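Local structure of protein disulfide-isomerase A4 (Rattus norvegicus, 3EC3) at residues 39-42 against 43-47. The protein catalyses the rearrangement of disulfide bonds in proteins in the endoplasmic reticulum, the piece described here being its noncatalytic b-type, thioredoxin-like region. The protein carries 1 engineered substitution. Residues are numbered along the deposited sequence; the frame is centred on the assembly and turned at random.
Sequences PGYL and QYQDA
NE2 of Q45 donates a hydrogen bond to OH of Y41 over 2.8 Å, nearly straight at 166°, with the hydroxyl lying close to the plane of the amide. The pair is a worked example of how residues one helical turn apart can be joined twice, because N of Q45 also hydrogen-bonds to O of Y41 at 2.9 Å. The two side chains run alongside each other. The first torsion of the glutamine (chi1 -79°, CG beside the backbone N) lays CG over one face of the phenol, 4.0 Å from the ring centroid, in a CH-pi contact, and the bend at chi2 then turns the amide toward OH of Y41. Amide and ring planes stand 65° apart, so the amide meets the hydroxyl without stacking on the ring. OE1 of Q45 is in turn taken up by N of S8, which fixes the rotation of the amide. Y41 presents its CD2 to CD1 of Y44 at 4.4 Å, a looser apolar contact, while F61 meets the ring of Y41 edge-to-face. An alanine in place of Y41 is likely to cost NE2 of Q45 this acceptor, strip CG of the ring face it lies over, and open a gap beside Y44 and F61. Y44 reaches the strand 57-60 through a hydrogen bond between its OH and O of H58. The arrangement belongs to the first turns of helix 39-51, which links the parallel strands 28-32 and 57-60 in the beta-alpha-beta unit of a thioredoxin-like fold.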
loop_
_atom_site.group_PDB
_atom_site.type_symbol
_atom_site.label_atom_id
_atom_site.label_comp_id
_atom_site.label_asym_id
_atom_site.label_seq_id
_atom_site.Cartn_x
_atom_site.Cartn_y
_atom_site.Cartn_z
ATOM N N PRO A 39 10.777 -5.160 26.991
ATOM C CA PRO A 39 10.662 -6.452 26.316
ATOM C C PRO A 39 9.872 -6.374 24.967
ATOM O O PRO A 39 10.236 -7.057 24.016
ATOM C CB PRO A 39 9.986 -7.313 27.384
ATOM C CG PRO A 39 10.514 -6.769 28.659
ATOM C CD PRO A 39 10.433 -5.284 28.427
ATOM N N GLY A 40 8.851 -5.514 24.882
ATOM C CA GLY A 40 8.059 -5.396 23.648
ATOM C C GLY A 40 8.926 -4.835 22.525
ATOM O O GLY A 40 8.872 -5.283 21.360
ATOM N N TYR A 41 9.739 -3.848 22.855
ATOM C CA TYR A 41 10.676 -3.314 21.862
ATOM C C TYR A 41 11.606 -4.411 21.316
ATOM O O TYR A 41 11.951 -4.430 20.136
ATOM C CB TYR A 41 11.480 -2.179 22.500
ATOM C CG TYR A 41 12.661 -1.707 21.664
ATOM C CD1 TYR A 41 13.967 -1.863 22.123
ATOM C CD2 TYR A 41 12.459 -1.094 20.403
ATOM C CE1 TYR A 41 15.053 -1.429 21.378
ATOM C CE2 TYR A 41 13.541 -0.703 19.631
ATOM C CZ TYR A 41 14.821 -0.822 20.139
ATOM O OH TYR A 41 15.911 -0.417 19.381
ATOM N N LEU A 42 12.040 -5.321 22.185
ATOM C CA LEU A 42 12.991 -6.342 21.761
ATOM C C LEU A 42 12.317 -7.318 20.808
ATOM O O LEU A 42 12.929 -7.759 19.833
ATOM C CB LEU A 42 13.579 -7.081 22.995
ATOM C CG LEU A 42 14.442 -6.181 23.901
ATOM C CD1 LEU A 42 14.960 -7.041 25.010
ATOM C CD2 LEU A 42 15.653 -5.591 23.173
ATOM N N GLN A 43 11.050 -7.624 21.073
ATOM C CA GLN A 43 10.258 -8.462 20.195
ATOM C C GLN A 43 10.051 -7.773 18.814
ATOM O O GLN A 43 10.104 -8.402 17.731
ATOM C CB GLN A 43 8.902 -8.741 20.843
ATOM C CG GLN A 43 8.930 -9.771 21.961
ATOM C CD GLN A 43 9.570 -11.099 21.542
ATOM O OE1 GLN A 43 10.754 -11.340 21.785
ATOM N NE2 GLN A 43 8.794 -11.953 20.932
ATOM N N TYR A 44 9.823 -6.472 18.861
ATOM C CA TYR A 44 9.688 -5.661 17.629
ATOM C C TYR A 44 10.973 -5.709 16.791
ATOM O O TYR A 44 10.911 -5.960 15.581
ATOM C CB TYR A 44 9.326 -4.220 18.026
ATOM C CG TYR A 44 9.284 -3.244 16.844
ATOM C CD1 TYR A 44 10.207 -2.212 16.732
ATOM C CD2 TYR A 44 8.300 -3.359 15.866
ATOM C CE1 TYR A 44 10.162 -1.320 15.651
ATOM C CE2 TYR A 44 8.248 -2.494 14.790
ATOM C CZ TYR A 44 9.202 -1.473 14.688
ATOM O OH TYR A 44 9.109 -0.580 13.620
ATOM N N GLN A 45 12.139 -5.529 17.436
ATOM C CA GLN A 45 13.429 -5.558 16.726
ATOM C C GLN A 45 13.680 -6.935 16.094
ATOM O O GLN A 45 14.293 -7.009 15.046
ATOM C CB GLN A 45 14.637 -5.124 17.616
ATOM C CG GLN A 45 14.838 -3.561 17.837
ATOM C CD GLN A 45 15.446 -2.774 16.610
ATOM O OE1 GLN A 45 15.343 -3.222 15.458
ATOM N NE2 GLN A 45 16.053 -1.587 16.871
ATOM N N ASP A 46 13.251 -8.005 16.771
ATOM C CA ASP A 46 13.336 -9.398 16.241
ATOM C C ASP A 46 12.511 -9.552 14.952
ATOM O O ASP A 46 13.021 -10.030 13.934
ATOM C CB ASP A 46 12.852 -10.356 17.320
ATOM C CG ASP A 46 13.153 -11.816 17.020
ATOM O OD1 ASP A 46 13.172 -12.233 15.842
ATOM O OD2 ASP A 46 13.334 -12.564 18.004
ATOM N N ALA A 47 11.249 -9.141 15.011
ATOM C CA ALA A 47 10.380 -9.073 13.831
ATOM C C ALA A 47 10.950 -8.219 12.679
ATOM O O ALA A 47 10.871 -8.596 11.496
ATOM C CB ALA A 47 9.006 -8.533 14.229
#